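Local coordinates for actin-binding protein (Saccharomyces cerevisiae, PDB 1HQZ), which binds actin filaments but not actin monomers, here through its N-terminal cofilin-homology (ADF-H) domain, and recruits the ARP2/3 complex to regulate actin assembly, at residues Leu68-Pro73 and Asp77-Ile82; Tyr19-Arg24 and Pro28-Leu33; Gly85-Ser90 and Lys94-Phe99; Ala101-Val106 and His115-Ala120; Ile35-Asn38 and Glu42-Pro45. One frame throughout, in Å; residues are numbered along the deposited sequence.

Overall arrangement
All five contacts lie in one ADF-H domain, built round a mixed five-stranded sheet, and no ligand is bound. Contact 1 pairs strands 65-71 and 80-86 and adjoins contact 2 (centres about 10 Å apart), where helix 12-24 meets the start of strand 32-37: L68 N lies 2.7 Å from L33 O. Contacts 3 and 4 share helix 93-110, have centres about 12 Å apart, and belong to one beta-alpha-beta unit. Contact 5 pairs strand 32-37 with an edge strand, 43-49; its centre is about 17 Å from that of contact 2, and P45 packs on L33. Contacts 1 and 3, about 25 Å between centres, both draw on strand 80-86.

Contact 1: residues Leu68-Pro73 and Asp77-Ile82; sequences LARVSP and DVEKII
R70 lays its side chain across E79 on the antiparallel hairpin of strands 65-71 and 80-86. Its CG stands anti to the backbone N (chi1 -178°), and the extended chain runs over the neighbouring strand. That CG meets I81 CD1 at 4.0 Å and E79 OE1 at 3.7 Å; NE then approaches E79 CB, and CZ reaches the same carbon at 3.3 Å, centring it over one guanidinium face. NH2 is also 3.3 Å from E79 CB; NH1, near E79 CG, makes a long salt bridge with E79 OE1 (3.9 Å) with no N-H aimed at the oxygen. With an alanine in place of R70, E79 would probably lose both the flat group over its CB and CG and a nearby positive charge. Water 1 gives OE1 a closer partner, donating to it and to R70 O. Beneath, the backbone ladder is regular: K80 N donates to V71 O at 2.7 Å, and A69 and I82 exchange two bonds. On the other face A69 CB touches I82 CG2 at 3.9 Å, beside F52. The R70-E79 pair thus combines aliphatic packing against the guanidinium face with a long, undirected electrostatic attraction, whereas directional bonding comes from strands and water.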
# COMPACT_ATOMS: atom_id res chain seq x y z
N LEU A 68 2.04 -0.66 0.93
CA LEU A 68 3.31 -0.13 0.45
C LEU A 68 4.31 -1.27 0.52
O LEU A 68 4.43 -1.92 1.56
CB LEU A 68 3.77 1.00 1.37
CG LEU A 68 5.17 1.59 1.19
CD1 LEU A 68 5.21 2.48 -0.03
CD2 LEU A 68 5.53 2.39 2.45
N ALA A 69 5.03 -1.52 -0.56
CA ALA A 69 6.01 -2.59 -0.51
C ALA A 69 7.24 -2.31 -1.35
O ALA A 69 7.16 -1.70 -2.42
CB ALA A 69 5.37 -3.91 -0.95
N ARG A 70 8.37 -2.76 -0.84
CA ARG A 70 9.63 -2.59 -1.53
C ARG A 70 9.95 -3.97 -2.09
O ARG A 70 10.13 -4.93 -1.33
CB ARG A 70 10.72 -2.13 -0.57
CG ARG A 70 12.05 -1.90 -1.26
CD ARG A 70 12.99 -1.12 -0.35
NE ARG A 70 14.09 -0.51 -1.09
CZ ARG A 70 15.30 -1.03 -1.17
NH1 ARG A 70 15.56 -2.17 -0.57
NH2 ARG A 70 16.26 -0.42 -1.85
N VAL A 71 10.01 -4.07 -3.41
CA VAL A 71 10.25 -5.36 -4.04
C VAL A 71 11.29 -5.34 -5.14
O VAL A 71 11.49 -4.33 -5.83
CB VAL A 71 8.94 -5.90 -4.67
CG1 VAL A 71 9.07 -7.39 -4.91
CG2 VAL A 71 7.75 -5.59 -3.78
N SER A 72 11.96 -6.48 -5.29
CA SER A 72 12.96 -6.67 -6.32
C SER A 72 12.49 -7.87 -7.13
O SER A 72 12.60 -9.01 -6.69
CB SER A 72 14.33 -6.97 -5.72
OG SER A 72 15.26 -7.28 -6.74
N PRO A 73 11.95 -7.62 -8.33
CA PRO A 73 11.47 -8.72 -9.17
C PRO A 73 12.62 -9.64 -9.52
O PRO A 73 13.76 -9.21 -9.65
CB PRO A 73 10.92 -7.99 -10.39
CG PRO A 73 11.84 -6.83 -10.51
CD PRO A 73 11.95 -6.35 -9.08
N ASP A 77 18.64 -6.89 -9.29
CA ASP A 77 18.82 -6.56 -7.88
C ASP A 77 18.21 -5.20 -7.58
O ASP A 77 18.30 -4.70 -6.45
CB ASP A 77 20.32 -6.55 -7.52
CG ASP A 77 20.89 -7.94 -7.35
OD1 ASP A 77 22.13 -8.05 -7.17
OD2 ASP A 77 20.12 -8.93 -7.38
N VAL A 78 17.60 -4.60 -8.59
CA VAL A 78 16.98 -3.29 -8.41
C VAL A 78 15.75 -3.46 -7.53
O VAL A 78 14.94 -4.38 -7.72
CB VAL A 78 16.56 -2.66 -9.77
CG1 VAL A 78 15.36 -3.38 -10.35
CG2 VAL A 78 16.27 -1.17 -9.58
N GLU A 79 15.64 -2.59 -6.53
CA GLU A 79 14.52 -2.63 -5.60
C GLU A 79 13.60 -1.47 -5.94
O GLU A 79 14.03 -0.33 -6.05
CB GLU A 79 15.03 -2.45 -4.17
CG GLU A 79 15.91 -3.57 -3.64
CD GLU A 79 15.11 -4.76 -3.15
OE1 GLU A 79 13.87 -4.63 -3.02
OE2 GLU A 79 15.71 -5.81 -2.87
N LYS A 80 12.32 -1.77 -6.11
CA LYS A 80 11.36 -0.73 -6.44
C LYS A 80 10.19 -0.69 -5.46
O LYS A 80 9.93 -1.64 -4.74
CB LYS A 80 10.88 -0.91 -7.88
CG LYS A 80 11.99 -0.65 -8.89
CD LYS A 80 11.53 -0.91 -10.30
CE LYS A 80 12.67 -0.70 -11.27
NZ LYS A 80 12.33 -1.19 -12.64
N ILE A 81 9.51 0.44 -5.45
CA ILE A 81 8.39 0.62 -4.54
C ILE A 81 7.04 0.57 -5.24
O ILE A 81 6.83 1.23 -6.28
CB ILE A 81 8.53 1.97 -3.77
CG1 ILE A 81 9.67 1.92 -2.74
CG2 ILE A 81 7.28 2.24 -2.98
CD1 ILE A 81 10.99 1.46 -3.24
N ILE A 82 6.13 -0.21 -4.68
CA ILE A 82 4.79 -0.30 -5.24
C ILE A 82 3.79 0.11 -4.16
O ILE A 82 3.98 -0.18 -2.97
CB ILE A 82 4.48 -1.74 -5.75
CG1 ILE A 82 3.03 -1.81 -6.24
CG2 ILE A 82 4.73 -2.76 -4.64
CD1 ILE A 82 2.64 -3.12 -6.93
O HOH W 1 12.89 -5.83 -0.99

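Contact 2: residues Tyr19-Arg24 and Pro28-Leu33; sequences YLKIVR and PDTTWL
I22 carries the apolar part of this contact, reaching from helix 12-24 into the chain that leads to strand 32-37. Its CG1 is anti to the carbonyl carbon (chi1 -63°) and the chain continues extended, which brings CD1 against the backbone of W32 and the CB of L33. I22 CD1 lies 3.4 Å from L33 CB, tighter than ordinary van der Waals contact, and 3.2 Å from W32 C; the I22 and L33 side chains meet at about a right angle. Nearer the backbone, I22 CG1 faces T30 CG2 at 4.0 Å, while the other branch, CG2, rests against T31 O at 3.5 Å. L33 also sends CD2 to within 4.3 Å of Y19 N.

In the ADF-H fold helices pack on a central mixed sheet, and this contact sets the last turns of helix 12-24 against the first residues of strand 32-37. L68 of the adjacent strand 65-71 extends the apolar patch, touching both Y19 and I22.

Polar links are few, with no direct hydrogen bond between 19-24 and 28-33. Water 2 spans them instead, donating to I22 O at 2.9 Å and weakly to T30 O. The polar ends of two residues are engaged elsewhere: Y19 OH is hydrogen-bonded to K112 O, and T31 OG1 to S50 O. At the margin, K21 NZ lies 4.3 Å from T30 OG1, too far for a hydrogen bond.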
# COMPACT_ATOMS: atom_id res chain seq x y z
N TYR A 19 6.97 3.43 6.99
CA TYR A 19 7.20 3.96 5.65
C TYR A 19 8.69 4.11 5.35
O TYR A 19 9.19 3.58 4.35
CB TYR A 19 6.49 5.30 5.51
CG TYR A 19 6.89 6.09 4.29
CD1 TYR A 19 6.52 5.69 3.00
CD2 TYR A 19 7.68 7.24 4.41
CE1 TYR A 19 6.93 6.41 1.87
CE2 TYR A 19 8.09 7.97 3.29
CZ TYR A 19 7.72 7.55 2.03
OH TYR A 19 8.15 8.28 0.95
N LEU A 20 9.42 4.83 6.20
CA LEU A 20 10.85 5.04 5.99
C LEU A 20 11.63 3.75 5.92
O LEU A 20 12.46 3.57 5.02
CB LEU A 20 11.44 5.94 7.08
CG LEU A 20 11.10 7.42 6.94
CD1 LEU A 20 11.67 8.19 8.12
CD2 LEU A 20 11.67 7.96 5.62
N LYS A 21 11.37 2.85 6.87
CA LYS A 21 12.04 1.54 6.90
C LYS A 21 11.94 0.88 5.54
O LYS A 21 12.94 0.40 4.98
CB LYS A 21 11.37 0.59 7.89
CG LYS A 21 11.65 0.77 9.35
CD LYS A 21 10.98 -0.39 10.08
CE LYS A 21 11.02 -0.23 11.57
NZ LYS A 21 10.28 -1.36 12.21
N ILE A 22 10.72 0.86 5.02
CA ILE A 22 10.43 0.23 3.75
C ILE A 22 11.05 0.91 2.53
O ILE A 22 11.74 0.25 1.76
CB ILE A 22 8.90 0.11 3.55
CG1 ILE A 22 8.33 -0.80 4.64
CG2 ILE A 22 8.58 -0.44 2.18
CD1 ILE A 22 6.84 -0.96 4.59
N VAL A 23 10.82 2.21 2.35
CA VAL A 23 11.39 2.89 1.19
C VAL A 23 12.91 2.92 1.17
O VAL A 23 13.52 2.98 0.10
CB VAL A 23 10.90 4.35 1.05
CG1 VAL A 23 9.40 4.36 0.80
CG2 VAL A 23 11.27 5.15 2.30
N ARG A 24 13.53 2.87 2.35
CA ARG A 24 14.98 2.90 2.44
C ARG A 24 15.59 1.51 2.37
O ARG A 24 16.73 1.35 1.94
CB ARG A 24 15.42 3.54 3.76
CG ARG A 24 15.13 5.03 3.89
CD ARG A 24 15.54 5.50 5.28
NE ARG A 24 15.46 6.94 5.43
CZ ARG A 24 15.59 7.58 6.59
NH1 ARG A 24 15.80 6.90 7.71
NH2 ARG A 24 15.52 8.90 6.63
N PRO A 28 15.39 -5.74 6.58
CA PRO A 28 14.91 -6.89 5.82
C PRO A 28 13.65 -7.58 6.38
O PRO A 28 12.96 -8.28 5.64
CB PRO A 28 16.12 -7.81 5.78
CG PRO A 28 16.84 -7.48 7.05
CD PRO A 28 16.76 -5.98 7.07
N ASP A 29 13.37 -7.39 7.67
CA ASP A 29 12.17 -7.98 8.27
C ASP A 29 10.92 -7.20 7.89
O ASP A 29 9.81 -7.70 7.99
CB ASP A 29 12.26 -8.01 9.80
CG ASP A 29 13.28 -9.01 10.32
OD1 ASP A 29 13.37 -10.11 9.76
OD2 ASP A 29 13.99 -8.69 11.29
N THR A 30 11.10 -5.95 7.47
CA THR A 30 9.96 -5.12 7.11
C THR A 30 10.12 -4.52 5.72
O THR A 30 10.79 -3.50 5.56
CB THR A 30 9.77 -3.98 8.14
OG1 THR A 30 9.70 -4.54 9.45
CG2 THR A 30 8.46 -3.22 7.87
N THR A 31 9.50 -5.15 4.72
CA THR A 31 9.58 -4.68 3.34
C THR A 31 8.21 -4.26 2.81
O THR A 31 8.08 -3.84 1.67
CB THR A 31 10.14 -5.75 2.42
OG1 THR A 31 9.27 -6.88 2.41
CG2 THR A 31 11.52 -6.18 2.89
N TRP A 32 7.18 -4.42 3.62
CA TRP A 32 5.85 -4.01 3.21
C TRP A 32 5.01 -3.58 4.40
O TRP A 32 5.30 -3.94 5.54
CB TRP A 32 5.14 -5.12 2.41
CG TRP A 32 4.89 -6.41 3.14
CD1 TRP A 32 5.61 -7.56 3.03
CD2 TRP A 32 3.78 -6.70 4.00
NE1 TRP A 32 5.01 -8.56 3.76
CE2 TRP A 32 3.88 -8.06 4.36
CE3 TRP A 32 2.71 -5.94 4.49
CZ2 TRP A 32 2.95 -8.69 5.20
CZ3 TRP A 32 1.79 -6.56 5.32
CH2 TRP A 32 1.91 -7.92 5.66
N LEU A 33 3.98 -2.80 4.11
CA LEU A 33 3.09 -2.25 5.12
C LEU A 33 1.69 -2.06 4.54
O LEU A 33 1.54 -1.71 3.37
CB LEU A 33 3.60 -0.87 5.57
CG LEU A 33 2.58 0.12 6.15
CD1 LEU A 33 2.15 -0.32 7.55
CD2 LEU A 33 3.20 1.53 6.21
O HOH W 2 12.17 -2.55 2.50

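Contact 3: residues Gly85-Ser90 and Lys94-Phe99; sequences GWCPDS and KTRASF
D89 O is the oxygen that CD, NE and CZ of R96 gather round, yet R96 NE, 3.1 Å from D89 O, makes no hydrogen bond to it because the angle is poor. The carbonyl oxygen sits above one guanidinium face, offset toward its rim, where the interaction can be electrostatic without an N-H being aimed at it. R96 NE is hydrogen-bonded instead to A91 O, in the turn linking the two segments. The arginine chain bends at chi3 (-73°) and passes P88 on the way, its CD lying 3.2 Å from P88 O. The D89 carboxylate looks elsewhere, forming a salt bridge with R121.

Farther in, C87 packs on F99. Its CB is centred over one ring face, 3.5 Å from the centroid and only 5° off the ring normal, a CH-pi contact. The sulfur adds an oblique sulfur-aromatic contact, SG standing 4.1 Å from the F99 centroid, and also reaches R96 CG at 3.7 Å. With CG anti to its backbone N (chi1 174°), F99 extends its ring from the helix toward the strand end, where CZ comes within 3.5 Å of G85 O and G85 CA lies in plane at the ring edge. A serine in place of F99 would probably open a gap beneath C87, whose CB and sulfur would lose their aromatic support. The F103 ring also meets F99, continuing the aromatic packing along the helix.

Strand 80-86 here gives way to helix 93-110 in the first half of a beta-alpha-beta unit, with F99 packing the helix on the strand it has just left.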
# COMPACT_ATOMS: atom_id res chain seq x y z
N GLY A 85 -3.78 0.64 -3.82
CA GLY A 85 -5.00 1.26 -3.34
C GLY A 85 -6.03 0.15 -3.36
O GLY A 85 -6.53 -0.24 -4.42
N TRP A 86 -6.34 -0.37 -2.19
CA TRP A 86 -7.30 -1.46 -2.03
C TRP A 86 -8.69 -0.89 -1.72
O TRP A 86 -8.90 -0.28 -0.67
CB TRP A 86 -6.78 -2.37 -0.91
CG TRP A 86 -7.69 -3.46 -0.49
CD1 TRP A 86 -8.53 -3.45 0.59
CD2 TRP A 86 -7.86 -4.73 -1.12
NE1 TRP A 86 -9.20 -4.64 0.67
CE2 TRP A 86 -8.81 -5.44 -0.36
CE3 TRP A 86 -7.29 -5.34 -2.25
CZ2 TRP A 86 -9.22 -6.74 -0.70
CZ3 TRP A 86 -7.69 -6.63 -2.58
CH2 TRP A 86 -8.65 -7.32 -1.81
N CYS A 87 -9.62 -1.08 -2.65
CA CYS A 87 -10.98 -0.57 -2.50
C CYS A 87 -11.99 -1.67 -2.82
O CYS A 87 -12.58 -1.67 -3.90
CB CYS A 87 -11.19 0.61 -3.46
SG CYS A 87 -12.76 1.50 -3.30
N PRO A 88 -12.22 -2.60 -1.87
CA PRO A 88 -13.15 -3.73 -2.03
C PRO A 88 -14.61 -3.30 -2.09
O PRO A 88 -14.99 -2.27 -1.53
CB PRO A 88 -12.85 -4.59 -0.81
CG PRO A 88 -12.58 -3.56 0.24
CD PRO A 88 -11.71 -2.54 -0.49
N ASP A 89 -15.42 -4.09 -2.79
CA ASP A 89 -16.84 -3.78 -2.94
C ASP A 89 -17.56 -3.66 -1.61
O ASP A 89 -18.41 -2.79 -1.45
CB ASP A 89 -17.54 -4.85 -3.80
CG ASP A 89 -17.04 -4.87 -5.25
OD1 ASP A 89 -16.43 -3.87 -5.69
OD2 ASP A 89 -17.27 -5.88 -5.94
N SER A 90 -17.19 -4.51 -0.65
CA SER A 90 -17.81 -4.54 0.67
C SER A 90 -17.46 -3.41 1.62
O SER A 90 -18.07 -3.29 2.69
CB SER A 90 -17.49 -5.87 1.35
OG SER A 90 -18.00 -6.95 0.58
N LYS A 94 -19.57 5.34 1.52
CA LYS A 94 -18.90 6.63 1.56
C LYS A 94 -17.38 6.58 1.43
O LYS A 94 -16.79 7.50 0.86
CB LYS A 94 -19.28 7.37 2.84
CG LYS A 94 -20.76 7.69 2.94
CD LYS A 94 -21.08 8.43 4.23
CE LYS A 94 -22.58 8.68 4.36
NZ LYS A 94 -22.93 9.35 5.65
N THR A 95 -16.75 5.53 1.94
CA THR A 95 -15.29 5.44 1.84
C THR A 95 -14.89 5.05 0.42
O THR A 95 -13.85 5.48 -0.08
CB THR A 95 -14.71 4.41 2.85
OG1 THR A 95 -15.20 3.10 2.55
CG2 THR A 95 -15.11 4.77 4.27
N ARG A 96 -15.71 4.24 -0.24
CA ARG A 96 -15.43 3.83 -1.61
C ARG A 96 -15.62 5.01 -2.55
O ARG A 96 -14.94 5.12 -3.57
CB ARG A 96 -16.37 2.70 -2.03
CG ARG A 96 -15.96 1.33 -1.52
CD ARG A 96 -16.84 0.24 -2.10
NE ARG A 96 -18.18 0.27 -1.51
CZ ARG A 96 -19.31 0.42 -2.20
NH1 ARG A 96 -19.27 0.56 -3.51
NH2 ARG A 96 -20.47 0.43 -1.56
N ALA A 97 -16.54 5.90 -2.19
CA ALA A 97 -16.82 7.07 -3.01
C ALA A 97 -15.73 8.12 -2.86
O ALA A 97 -15.59 9.01 -3.70
CB ALA A 97 -18.16 7.67 -2.63
N SER A 98 -14.93 8.01 -1.80
CA SER A 98 -13.86 8.98 -1.57
C SER A 98 -12.50 8.39 -1.91
O SER A 98 -11.48 9.08 -1.83
CB SER A 98 -13.88 9.43 -0.10
OG SER A 98 -15.12 10.02 0.23
N PHE A 99 -12.49 7.12 -2.30
CA PHE A 99 -11.27 6.40 -2.63
C PHE A 99 -10.36 7.06 -3.66
O PHE A 99 -9.17 7.24 -3.40
CB PHE A 99 -11.61 4.99 -3.12
CG PHE A 99 -10.42 4.22 -3.62
CD1 PHE A 99 -9.43 3.78 -2.74
CD2 PHE A 99 -10.27 3.95 -4.98
CE1 PHE A 99 -8.31 3.09 -3.21
CE2 PHE A 99 -9.15 3.26 -5.45
CZ PHE A 99 -8.17 2.82 -4.56

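Contact 4: residues Ala101-Val106 and His115-Ala120; sequences ANFAAV and HVQVTA
F103 and Q117 approach from opposite directions, the phenylalanine reaching out from helix 93-110 and the glutamine from strand 116-120. Their flat groups are nearly perpendicular, ring and amide planes standing 84° apart. The oxygen is the amide atom nearest the ring: Q117 OE1 sits over one face, offset toward the rim, and is 3.2 Å from F103 CE2. Q117 CG comes in beside it, 3.5 Å from F103 CZ, adding an aliphatic contact beside the oxygen.

The first torsions direct the two side chains at each other. F103 has CG anti to the backbone N (chi1 -171°), which carries its ring away from the helix. Q117 is fully extended beyond its own anti CG (chi1 179°), and the extended chain carries its amide across to the F103 ring.

T119, two residues farther along the strand, meets the same CE2 corner, but from the ring edge. Its OG1 lies near the ring plane, 3.6 Å from F103 CE2. Between these two residues, V118 turns its side chain away from the helix, but its carbonyl oxygen approaches F103 CZ at 3.5 Å. Of the three oxygens, only T119 OG1 is placed where the slightly positive ring hydrogens would probably attract it; Q117 OE1, over the face, is unlikely to gain such a benefit. No hydrogen bond joins 101-106 to 115-120.

F103 also touches I83 of strand 80-86 and meets the F99 ring one turn back along its helix. Helix segment 101-106 runs roughly antiparallel to strand 116-120, with axes 11.1 Å apart at closest approach, while V118 packs on L131 of helix 128-136.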
# COMPACT_ATOMS: atom_id res chain seq x y z
N ALA A 101 -10.10 10.08 -4.54
CA ALA A 101 -9.51 11.28 -3.95
C ALA A 101 -8.48 10.93 -2.88
O ALA A 101 -7.37 11.48 -2.88
CB ALA A 101 -10.61 12.16 -3.34
N ASN A 102 -8.82 10.00 -1.99
CA ASN A 102 -7.90 9.61 -0.92
C ASN A 102 -6.66 8.85 -1.38
O ASN A 102 -5.58 8.99 -0.79
CB ASN A 102 -8.63 8.82 0.15
CG ASN A 102 -9.60 9.68 0.95
OD1 ASN A 102 -9.33 10.86 1.19
ND2 ASN A 102 -10.72 9.11 1.36
N PHE A 103 -6.80 8.04 -2.42
CA PHE A 103 -5.66 7.29 -2.91
C PHE A 103 -4.67 8.30 -3.48
O PHE A 103 -3.47 8.18 -3.30
CB PHE A 103 -6.10 6.28 -3.99
CG PHE A 103 -5.02 5.30 -4.41
CD1 PHE A 103 -3.91 5.07 -3.61
CD2 PHE A 103 -5.15 4.58 -5.59
CE1 PHE A 103 -2.94 4.13 -3.97
CE2 PHE A 103 -4.18 3.63 -5.97
CZ PHE A 103 -3.08 3.41 -5.15
N ALA A 104 -5.19 9.30 -4.18
CA ALA A 104 -4.35 10.34 -4.76
C ALA A 104 -3.59 11.03 -3.62
O ALA A 104 -2.39 11.27 -3.73
CB ALA A 104 -5.21 11.35 -5.52
N ALA A 105 -4.29 11.32 -2.53
CA ALA A 105 -3.67 11.98 -1.37
C ALA A 105 -2.54 11.13 -0.79
O ALA A 105 -1.45 11.64 -0.48
CB ALA A 105 -4.72 12.25 -0.30
N VAL A 106 -2.80 9.83 -0.62
CA VAL A 106 -1.79 8.93 -0.09
C VAL A 106 -0.57 8.86 -1.01
O VAL A 106 0.57 8.82 -0.55
CB VAL A 106 -2.34 7.49 0.05
CG1 VAL A 106 -1.21 6.53 0.42
CG2 VAL A 106 -3.43 7.46 1.10
N HIS A 115 7.23 3.54 -7.45
CA HIS A 115 7.54 3.34 -8.85
C HIS A 115 6.32 2.83 -9.58
O HIS A 115 6.12 3.12 -10.76
CB HIS A 115 8.69 2.35 -9.03
CG HIS A 115 9.97 2.81 -8.43
ND1 HIS A 115 10.32 2.55 -7.12
CD2 HIS A 115 10.98 3.57 -8.94
CE1 HIS A 115 11.48 3.12 -6.85
NE2 HIS A 115 11.90 3.75 -7.94
N VAL A 116 5.49 2.09 -8.85
CA VAL A 116 4.27 1.51 -9.42
C VAL A 116 3.06 1.76 -8.53
O VAL A 116 3.14 1.62 -7.30
CB VAL A 116 4.43 -0.01 -9.60
CG1 VAL A 116 3.18 -0.59 -10.24
CG2 VAL A 116 5.65 -0.31 -10.45
N GLN A 117 1.95 2.13 -9.15
CA GLN A 117 0.71 2.39 -8.44
C GLN A 117 -0.39 1.51 -9.02
O GLN A 117 -0.67 1.58 -10.22
CB GLN A 117 0.29 3.86 -8.56
CG GLN A 117 -1.02 4.15 -7.84
CD GLN A 117 -1.48 5.60 -7.96
OE1 GLN A 117 -2.46 5.99 -7.33
NE2 GLN A 117 -0.79 6.40 -8.75
N VAL A 118 -1.02 0.71 -8.17
CA VAL A 118 -2.08 -0.19 -8.58
C VAL A 118 -3.36 -0.02 -7.76
O VAL A 118 -3.31 0.24 -6.56
CB VAL A 118 -1.63 -1.67 -8.47
CG1 VAL A 118 -2.81 -2.60 -8.73
CG2 VAL A 118 -0.53 -1.97 -9.48
N THR A 119 -4.50 -0.16 -8.43
CA THR A 119 -5.79 -0.09 -7.78
C THR A 119 -6.30 -1.54 -7.76
O THR A 119 -6.27 -2.24 -8.78
CB THR A 119 -6.78 0.80 -8.56
OG1 THR A 119 -6.39 2.18 -8.44
CG2 THR A 119 -8.19 0.64 -8.01
N ALA A 120 -6.72 -2.01 -6.59
CA ALA A 120 -7.19 -3.38 -6.45
C ALA A 120 -8.52 -3.47 -5.72
O ALA A 120 -8.81 -2.65 -4.85
CB ALA A 120 -6.14 -4.21 -5.73

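Contact 5: residues Ile35-Asn38 and Glu42-Pro45; sequences ISPN and EYEP
N38 and E42 are clasped by three hydrogen bonds near the turn of a beta hairpin formed by strands 32-37 and 43-49. The shortest runs from N38 N to E42 O at 2.7 Å. In return E42 N donates to the side-chain oxygen N38 OD1 at 2.9 Å, approaching from above the carbonyl plane of the amide. The third joins N38 ND2 to E42 OE1 (3.2 Å), using the anti lone pair of the carboxylate oxygen. With chi1 at 60°, CG of N38 lies between its backbone N and carbonyl carbon, which folds the amide back toward E42; the bonds at both its ends would resist a flip. E42 OE1 has a further, weak bond from H11 NE2.

Farther along the antiparallel strands, S36 and E44 form a hydrogen-bonded pair, E44 N donating to S36 O at 3.0 Å and S36 N to E44 O. The hydroxyl of S36 is engaged by Q65 NE2 beyond the hairpin.

Outward from this ladder, P37 and Y43 lie side by side, pointing the same way. P37 CB stands over the face of the tyrosine ring, 3.9 Å from the Y43 centroid, in a CH-pi contact, while CD presses on Y43 CE2 at 3.5 Å. The ring is pinned at its far end by the hydrogen bond from Y43 OH to V64 O, and the Y66 ring meets it too. I35 crosses the tyrosine at about a right angle, with its backbone O at the ring edge, in plane, and its CG1 4.0 Å from Y43 CD2.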
# COMPACT_ATOMS: atom_id res chain seq x y z
N ILE A 35 -1.87 -0.06 5.63
CA ILE A 35 -2.52 0.81 6.61
C ILE A 35 -4.03 0.69 6.44
O ILE A 35 -4.54 0.70 5.32
CB ILE A 35 -2.10 2.29 6.47
CG1 ILE A 35 -2.50 2.83 5.10
CG2 ILE A 35 -0.60 2.43 6.73
CD1 ILE A 35 -2.26 4.31 4.94
N SER A 36 -4.73 0.58 7.56
CA SER A 36 -6.18 0.42 7.56
C SER A 36 -6.82 1.37 8.58
O SER A 36 -6.17 1.80 9.55
CB SER A 36 -6.51 -1.04 7.89
OG SER A 36 -7.88 -1.33 7.73
N PRO A 37 -8.10 1.71 8.40
CA PRO A 37 -8.79 2.62 9.32
C PRO A 37 -9.27 1.94 10.60
O PRO A 37 -9.85 0.85 10.55
CB PRO A 37 -9.94 3.14 8.47
CG PRO A 37 -10.33 1.91 7.71
CD PRO A 37 -9.00 1.30 7.30
N ASN A 38 -9.04 2.58 11.75
CA ASN A 38 -9.47 2.02 13.03
C ASN A 38 -10.94 2.36 13.30
O ASN A 38 -11.63 2.91 12.44
CB ASN A 38 -8.61 2.53 14.19
CG ASN A 38 -8.64 4.05 14.34
OD1 ASN A 38 -9.66 4.70 14.10
ND2 ASN A 38 -7.51 4.62 14.76
N GLU A 42 -9.54 6.38 11.71
CA GLU A 42 -8.19 6.92 11.61
C GLU A 42 -7.30 5.82 11.02
O GLU A 42 -7.36 4.66 11.44
CB GLU A 42 -7.68 7.32 13.00
CG GLU A 42 -8.65 8.18 13.79
CD GLU A 42 -8.14 8.50 15.20
OE1 GLU A 42 -7.80 7.56 15.94
OE2 GLU A 42 -8.09 9.70 15.55
N TYR A 43 -6.47 6.16 10.04
CA TYR A 43 -5.60 5.17 9.44
C TYR A 43 -4.32 4.98 10.23
O TYR A 43 -3.66 5.94 10.62
CB TYR A 43 -5.25 5.53 8.00
CG TYR A 43 -6.29 5.09 7.01
CD1 TYR A 43 -7.47 5.81 6.84
CD2 TYR A 43 -6.12 3.92 6.26
CE1 TYR A 43 -8.46 5.39 5.95
CE2 TYR A 43 -7.09 3.49 5.36
CZ TYR A 43 -8.26 4.22 5.21
OH TYR A 43 -9.23 3.80 4.33
N GLU A 44 -3.97 3.71 10.45
CA GLU A 44 -2.75 3.37 11.17
C GLU A 44 -2.23 2.04 10.63
O GLU A 44 -2.94 1.31 9.93
CB GLU A 44 -3.03 3.26 12.67
CG GLU A 44 -4.09 2.24 13.04
CD GLU A 44 -4.46 2.31 14.51
OE1 GLU A 44 -5.26 1.47 14.98
OE2 GLU A 44 -3.94 3.22 15.20
N PRO A 45 -0.97 1.71 10.93
CA PRO A 45 -0.39 0.45 10.45
C PRO A 45 -1.21 -0.73 10.94
O PRO A 45 -1.46 -0.87 12.13
CB PRO A 45 1.00 0.45 11.07
CG PRO A 45 1.33 1.90 11.14
CD PRO A 45 0.04 2.49 11.66